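Local structure of predicted protein (Acinetobacter sp. RUH2624, 4MEA) at residues A[20-31]-A[221-231]. The protein is a secreted epoxide hydrolase of the alpha/beta hydrolase fold, a Cif-type virulence factor that opens epoxide rings by adding water. Numbering follows the deposited sequence.
Sequences FNKVKSNGLGQY and ELLAELIEPYS
The end of the N-terminal helix 13-25 and the loop after it pack against helix 220-227, one of the helices inserted between strands 151-157 and 267-272 of the alpha/beta hydrolase sheet, and Phe20, Gln30 and Tyr31 meet Glu228, Pro229 and Ser231 there. The short helical segments cross at -75° with their axes 9.1 Å apart. Glu228, the polar half of the joint, starts out trans to its own amide nitrogen and then bends at chi2 (-91°), which turns the carboxylate toward Gln30 and Tyr31. Tyr31 OH donates a very short bond to Glu228 OE2 (2.5 Å), which lies at the edge of the phenol ring and in its plane. The other oxygen takes Gln30 NE2: NE2 to Glu228 OE1 is 3.0 Å, with an N-H...O angle of 147°, and OE1 is met on the syn side, somewhat out of the carboxylate plane. The amide plane is turned steeply against the carboxylate, so the pair is not flat. A water joins Gln30 N, Glu225 O and Glu228 OE1, so Glu228 OE1 accepts from both Gln30 NE2 and the water.

In epoxide hydrolases of this fold the cap is inserted at this point, and the contact thus ties the N-terminal arm to what is probably the cap. Its apolar half is Phe20, whose ring lies obliquely among Ala224, Ile227 and Ser231; Phe20 CZ reaches Ile227 CG2 at 3.7 Å. Ile227 in turn packs on Phe204 of helix 200-211. Val23 sends CG2 to Ala224 CB (4.2 Å). A Schellman motif with Gly27 at positive phi ends the first helix, and the turn brings Gly29 CA within 3.9 Å of Glu225 CB. Beyond it, the Gln30 amide lies against the Pro229 ring, with NE2 3.5 Å from Pro229 CB and the two side chains antiparallel.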
ATOM      1  N   PHE A  20     -19.396  18.035   3.570  1.00  8.63           N
ATOM      2  CA  PHE A  20     -20.056  17.033   2.738  1.00 11.34           C
ATOM      3  C   PHE A  20     -21.568  17.266   2.733  1.00 11.63           C
ATOM      4  O   PHE A  20     -22.214  17.172   1.689  1.00 10.88           O
ATOM      5  CB  PHE A  20     -19.768  15.605   3.234  1.00  9.23           C
ATOM      6  CG  PHE A  20     -18.298  15.235   3.266  1.00 10.73           C
ATOM      7  CD1 PHE A  20     -17.390  15.836   2.409  1.00  8.24           C
ATOM      8  CD2 PHE A  20     -17.834  14.278   4.165  1.00 11.05           C
ATOM      9  CE1 PHE A  20     -16.044  15.486   2.437  1.00 12.42           C
ATOM     10  CE2 PHE A  20     -16.479  13.922   4.207  1.00  8.78           C
ATOM     11  CZ  PHE A  20     -15.587  14.528   3.341  1.00 11.11           C
ATOM     12  N   ASN A  21     -22.128  17.560   3.902  1.00  8.14           N
ATOM     13  CA  ASN A  21     -23.568  17.796   4.025  1.00 11.78           C
ATOM     14  C   ASN A  21     -24.013  19.010   3.233  1.00 14.29           C
ATOM     15  O   ASN A  21     -25.108  19.030   2.663  1.00 13.79           O
ATOM     16  CB  ASN A  21     -23.968  18.004   5.480  1.00  9.63           C
ATOM     17  CG  ASN A  21     -23.818  16.758   6.315  1.00 14.50           C
ATOM     18  OD1 ASN A  21     -23.668  15.652   5.795  1.00 15.19           O
ATOM     19  ND2 ASN A  21     -23.872  16.931   7.630  1.00 16.68           N
ATOM     20  N   LYS A  22     -23.170  20.038   3.232  1.00 10.76           N
ATOM     21  CA  LYS A  22     -23.435  21.245   2.467  1.00 14.45           C
ATOM     22  C   LYS A  22     -23.410  20.972   0.962  1.00 17.24           C
ATOM     23  O   LYS A  22     -24.236  21.503   0.210  1.00 15.83           O
ATOM     24  CB  LYS A  22     -22.424  22.339   2.825  1.00 22.04           C
ATOM     25  CG  LYS A  22     -22.515  23.591   1.965  1.00 37.72           C
ATOM     26  CD  LYS A  22     -21.452  24.612   2.352  1.00 49.69           C
ATOM     27  CE  LYS A  22     -21.506  25.843   1.461  1.00 56.61           C
ATOM     28  NZ  LYS A  22     -20.434  26.818   1.814  1.00 60.47           N
ATOM     29  N   VAL A  23     -22.458  20.153   0.521  1.00 10.08           N
ATOM     30  CA  VAL A  23     -22.388  19.772  -0.886  1.00  6.74           C
ATOM     31  C   VAL A  23     -23.699  19.111  -1.293  1.00  8.22           C
ATOM     32  O   VAL A  23     -24.315  19.475  -2.301  1.00 11.53           O
ATOM     33  CB  VAL A  23     -21.195  18.817  -1.166  1.00 10.54           C
ATOM     34  CG1 VAL A  23     -21.343  18.159  -2.526  1.00  8.92           C
ATOM     35  CG2 VAL A  23     -19.853  19.577  -1.062  1.00  8.21           C
ATOM     36  N   LYS A  24     -24.147  18.152  -0.497  1.00  8.27           N
ATOM     37  CA  LYS A  24     -25.385  17.446  -0.824  1.00 10.47           C
ATOM     38  C   LYS A  24     -26.639  18.345  -0.746  1.00 12.15           C
ATOM     39  O   LYS A  24     -27.449  18.378  -1.679  1.00 15.58           O
ATOM     40  CB  LYS A  24     -25.535  16.205   0.061  1.00 15.29           C
ATOM     41  CG  LYS A  24     -26.692  15.318  -0.333  1.00 18.53           C
ATOM     42  CD  LYS A  24     -26.600  13.976   0.362  1.00 23.58           C
ATOM     43  CE  LYS A  24     -27.777  13.081  -0.013  1.00 29.65           C
ATOM     44  NZ  LYS A  24     -27.696  11.752   0.664  1.00 28.34           N
ATOM     45  N   SER A  25     -26.788  19.094   0.342  1.00 13.67           N
ATOM     46  CA  SER A  25     -27.971  19.933   0.537  0.56 14.59           C
ATOM     47  C   SER A  25     -28.056  21.089  -0.463  1.00 16.35           C
ATOM     48  O   SER A  25     -29.149  21.555  -0.794  1.00 18.49           O
ATOM     49  CB  SER A  25     -28.032  20.460   1.977  0.56 12.74           C
ATOM     50  OG  SER A  25     -28.130  19.390   2.910  0.56 11.75           O
ATOM     51  N   ASN A  26     -26.907  21.559  -0.939  1.00 10.57           N
ATOM     52  CA  ASN A  26     -26.886  22.642  -1.924  1.00  8.55           C
ATOM     53  C   ASN A  26     -26.897  22.142  -3.365  1.00 16.03           C
ATOM     54  O   ASN A  26     -26.864  22.940  -4.301  1.00 17.74           O
ATOM     55  CB  ASN A  26     -25.679  23.559  -1.707  1.00 15.80           C
ATOM     56  CG  ASN A  26     -25.811  24.411  -0.458  1.00 25.90           C
ATOM     57  OD1 ASN A  26     -26.909  24.802  -0.074  1.00 27.24           O
ATOM     58  ND2 ASN A  26     -24.689  24.701   0.180  1.00 35.35           N
ATOM     59  N   GLY A  27     -26.951  20.822  -3.538  1.00 11.60           N
ATOM     60  CA  GLY A  27     -26.902  20.220  -4.864  1.00 13.80           C
ATOM     61  C   GLY A  27     -25.645  20.555  -5.658  1.00 17.21           C
ATOM     62  O   GLY A  27     -25.709  20.839  -6.859  1.00 14.75           O
ATOM     63  N   LEU A  28     -24.493  20.514  -4.992  1.00 12.02           N
ATOM     64  CA  LEU A  28     -23.214  20.806  -5.641  1.00 11.55           C
ATOM     65  C   LEU A  28     -22.526  19.502  -6.049  1.00  8.20           C
ATOM     66  O   LEU A  28     -23.054  18.420  -5.814  1.00  9.87           O
ATOM     67  CB  LEU A  28     -22.313  21.586  -4.684  1.00 13.23           C
ATOM     68  CG  LEU A  28     -22.905  22.839  -4.028  1.00 15.74           C
ATOM     69  CD1 LEU A  28     -21.832  23.558  -3.224  1.00 23.19           C
ATOM     70  CD2 LEU A  28     -23.526  23.779  -5.062  1.00 20.55           C
ATOM     71  N   GLY A  29     -21.346  19.598  -6.647  1.00  9.15           N
ATOM     72  CA  GLY A  29     -20.564  18.403  -6.934  1.00 10.45           C
ATOM     73  C   GLY A  29     -21.270  17.407  -7.839  1.00 11.53           C
ATOM     74  O   GLY A  29     -21.723  17.768  -8.931  1.00 15.29           O
ATOM     75  N   GLN A  30     -21.364  16.152  -7.398  1.00 12.60           N
ATOM     76  CA  GLN A  30     -21.958  15.105  -8.234  1.00  7.27           C
ATOM     77  C   GLN A  30     -23.442  15.346  -8.508  1.00  9.80           C
ATOM     78  O   GLN A  30     -24.021  14.740  -9.415  1.00  7.17           O
ATOM     79  CB  GLN A  30     -21.758  13.708  -7.626  1.00 13.01           C
ATOM     80  CG  GLN A  30     -22.459  13.471  -6.281  1.00 12.27           C
ATOM     81  CD  GLN A  30     -22.416  12.017  -5.851  1.00 12.81           C
ATOM     82  OE1 GLN A  30     -22.356  11.111  -6.685  1.00 13.25           O
ATOM     83  NE2 GLN A  30     -22.448  11.786  -4.542  1.00  8.70           N
ATOM     84  N   TYR A  31     -24.053  16.233  -7.729  1.00 10.80           N
ATOM     85  CA  TYR A  31     -25.487  16.490  -7.858  1.00 16.90           C
ATOM     86  C   TYR A  31     -25.759  17.697  -8.748  1.00 20.14           C
ATOM     87  O   TYR A  31     -26.912  18.025  -9.015  1.00 15.61           O
ATOM     88  CB  TYR A  31     -26.120  16.724  -6.483  1.00 13.39           C
ATOM     89  CG  TYR A  31     -25.756  15.685  -5.446  1.00 13.38           C
ATOM     90  CD1 TYR A  31     -26.373  14.439  -5.439  1.00  6.44           C
ATOM     91  CD2 TYR A  31     -24.803  15.957  -4.464  1.00 11.03           C
ATOM     92  CE1 TYR A  31     -26.039  13.480  -4.488  1.00 11.65           C
ATOM     93  CE2 TYR A  31     -24.467  15.010  -3.503  1.00 10.87           C
ATOM     94  CZ  TYR A  31     -25.089  13.768  -3.526  1.00 13.97           C
ATOM     95  OH  TYR A  31     -24.764  12.819  -2.585  1.00  8.67           O
ATOM     96  N   GLU A 221     -12.925  23.379  -1.165  1.00  9.45           N
ATOM     97  CA  GLU A 221     -14.316  23.217  -1.609  1.00 13.89           C
ATOM     98  C   GLU A 221     -14.439  22.248  -2.772  1.00 11.68           C
ATOM     99  O   GLU A 221     -15.378  21.450  -2.820  1.00 14.51           O
ATOM    100  CB  GLU A 221     -14.959  24.560  -1.981  1.00 21.12           C
ATOM    101  CG  GLU A 221     -16.174  24.439  -2.913  1.00 32.84           C
ATOM    102  CD  GLU A 221     -17.364  23.730  -2.272  1.00 40.18           C
ATOM    103  OE1 GLU A 221     -17.392  23.607  -1.027  1.00 41.39           O
ATOM    104  OE2 GLU A 221     -18.275  23.294  -3.015  1.00 35.17           O
ATOM    105  N   LEU A 222     -13.507  22.322  -3.722  1.00 12.60           N
ATOM    106  CA  LEU A 222     -13.486  21.335  -4.804  1.00 13.86           C
ATOM    107  C   LEU A 222     -13.244  19.935  -4.226  1.00 12.38           C
ATOM    108  O   LEU A 222     -13.895  18.966  -4.619  1.00 14.50           O
ATOM    109  CB  LEU A 222     -12.434  21.674  -5.864  1.00 12.81           C
ATOM    110  CG  LEU A 222     -12.307  20.615  -6.971  1.00 15.10           C
ATOM    111  CD1 LEU A 222     -13.607  20.449  -7.758  1.00 13.30           C
ATOM    112  CD2 LEU A 222     -11.165  20.950  -7.918  1.00 15.49           C
ATOM    113  N   LEU A 223     -12.312  19.828  -3.283  1.00  9.86           N
ATOM    114  CA  LEU A 223     -12.049  18.539  -2.661  1.00  9.94           C
ATOM    115  C   LEU A 223     -13.295  18.003  -1.952  1.00 11.09           C
ATOM    116  O   LEU A 223     -13.629  16.825  -2.090  1.00 12.35           O
ATOM    117  CB  LEU A 223     -10.830  18.604  -1.727  1.00  8.41           C
ATOM    118  CG  LEU A 223      -9.472  18.708  -2.444  1.00 14.18           C
ATOM    119  CD1 LEU A 223      -8.338  19.057  -1.467  1.00  6.08           C
ATOM    120  CD2 LEU A 223      -9.134  17.426  -3.224  1.00 12.89           C
ATOM    121  N   ALA A 224     -13.992  18.860  -1.208  1.00 10.57           N
ATOM    122  CA  ALA A 224     -15.224  18.444  -0.542  1.00  9.34           C
ATOM    123  C   ALA A 224     -16.241  17.874  -1.543  1.00 11.12           C
ATOM    124  O   ALA A 224     -16.911  16.873  -1.266  1.00  8.59           O
ATOM    125  CB  ALA A 224     -15.836  19.611   0.254  1.00  8.02           C
ATOM    126  N   GLU A 225     -16.333  18.500  -2.713  1.00  8.77           N
ATOM    127  CA  GLU A 225     -17.237  18.033  -3.775  1.00 11.32           C
ATOM    128  C   GLU A 225     -16.813  16.689  -4.370  1.00 14.84           C
ATOM    129  O   GLU A 225     -17.662  15.847  -4.678  1.00 11.82           O
ATOM    130  CB  GLU A 225     -17.333  19.072  -4.891  1.00  7.64           C
ATOM    131  CG  GLU A 225     -17.972  20.359  -4.449  1.00 11.42           C
ATOM    132  CD  GLU A 225     -18.073  21.365  -5.573  1.00 23.58           C
ATOM    133  OE1 GLU A 225     -17.769  20.998  -6.729  1.00 27.81           O
ATOM    134  OE2 GLU A 225     -18.460  22.516  -5.296  1.00 27.49           O
ATOM    135  N   LEU A 226     -15.506  16.498  -4.535  1.00  9.57           N
ATOM    136  CA  LEU A 226     -14.968  15.236  -5.044  1.00  8.70           C
ATOM    137  C   LEU A 226     -15.042  14.103  -4.020  1.00  6.91           C
ATOM    138  O   LEU A 226     -15.170  12.932  -4.382  1.00 11.65           O
ATOM    139  CB  LEU A 226     -13.517  15.415  -5.504  1.00  7.60           C
ATOM    140  CG  LEU A 226     -13.384  16.336  -6.716  1.00 14.03           C
ATOM    141  CD1 LEU A 226     -11.924  16.610  -7.042  1.00  9.57           C
ATOM    142  CD2 LEU A 226     -14.102  15.699  -7.898  1.00 15.17           C
ATOM    143  N   ILE A 227     -14.966  14.451  -2.741  1.00  6.18           N
ATOM    144  CA  ILE A 227     -14.868  13.441  -1.691  1.00  8.01           C
ATOM    145  C   ILE A 227     -16.225  13.026  -1.121  1.00 11.45           C
ATOM    146  O   ILE A 227     -16.410  11.876  -0.715  1.00 10.88           O
ATOM    147  CB  ILE A 227     -13.898  13.893  -0.582  1.00 10.31           C
ATOM    148  CG1 ILE A 227     -12.501  14.074  -1.187  1.00  9.18           C
ATOM    149  CG2 ILE A 227     -13.882  12.879   0.555  1.00  7.28           C
ATOM    150  CD1 ILE A 227     -11.482  14.773  -0.274  1.00  5.82           C
ATOM    151  N   GLU A 228     -17.182  13.953  -1.117  1.00  6.58           N
ATOM    152  CA  GLU A 228     -18.525  13.642  -0.636  1.00  9.53           C
ATOM    153  C   GLU A 228     -19.077  12.335  -1.207  1.00  9.58           C
ATOM    154  O   GLU A 228     -19.734  11.577  -0.481  1.00  8.46           O
ATOM    155  CB  GLU A 228     -19.497  14.811  -0.888  1.00 11.72           C
ATOM    156  CG  GLU A 228     -20.927  14.563  -0.390  1.00  9.21           C
ATOM    157  CD  GLU A 228     -21.835  13.937  -1.440  1.00 12.02           C
ATOM    158  OE1 GLU A 228     -21.445  13.887  -2.629  1.00 11.31           O
ATOM    159  OE2 GLU A 228     -22.951  13.499  -1.071  1.00 12.31           O
ATOM    160  N   PRO A 229     -18.813  12.051  -2.500  1.00  6.14           N
ATOM    161  CA  PRO A 229     -19.363  10.810  -3.069  1.00 10.04           C
ATOM    162  C   PRO A 229     -18.704   9.546  -2.516  1.00 16.09           C
ATOM    163  O   PRO A 229     -19.224   8.444  -2.719  1.00  8.35           O
ATOM    164  CB  PRO A 229     -19.070  10.948  -4.570  1.00 13.63           C
ATOM    165  CG  PRO A 229     -18.924  12.422  -4.795  1.00 13.94           C
ATOM    166  CD  PRO A 229     -18.237  12.915  -3.545  1.00 10.41           C
ATOM    167  N   TYR A 230     -17.587   9.714  -1.812  1.00 10.70           N
ATOM    168  CA  TYR A 230     -16.819   8.588  -1.265  1.00  6.09           C
ATOM    169  C   TYR A 230     -16.723   8.690   0.261  1.00 12.31           C
ATOM    170  O   TYR A 230     -15.734   8.271   0.863  1.00 15.67           O
ATOM    171  CB  TYR A 230     -15.404   8.570  -1.869  1.00  8.68           C
ATOM    172  CG  TYR A 230     -15.382   8.161  -3.319  1.00  7.11           C
ATOM    173  CD1 TYR A 230     -15.225   6.822  -3.683  1.00 10.19           C
ATOM    174  CD2 TYR A 230     -15.538   9.107  -4.332  1.00 10.45           C
ATOM    175  CE1 TYR A 230     -15.225   6.434  -5.017  1.00  9.74           C
ATOM    176  CE2 TYR A 230     -15.538   8.731  -5.669  1.00  9.82           C
ATOM    177  CZ  TYR A 230     -15.381   7.402  -6.007  1.00  7.25           C
ATOM    178  OH  TYR A 230     -15.379   7.030  -7.332  1.00  8.40           O
ATOM    179  N   SER A 231     -17.757   9.248   0.885  1.00 12.25           N
ATOM    180  CA  SER A 231     -17.664   9.608   2.292  1.00 11.49           C
ATOM    181  C   SER A 231     -18.370   8.635   3.231  1.00 12.13           C
ATOM    182  O   SER A 231     -18.417   8.877   4.437  1.00 19.09           O
ATOM    183  CB  SER A 231     -18.185  11.029   2.516  1.00  7.06           C
ATOM    184  OG  SER A 231     -19.561  11.136   2.153  1.00 11.43           O
TER
HETATM  185  O   HOH W   1     -20.366  15.504  -4.750  1.00  8.41           O
HETATM  186  O   HOH W   2     -22.020   8.942  -3.572  1.00 11.37           O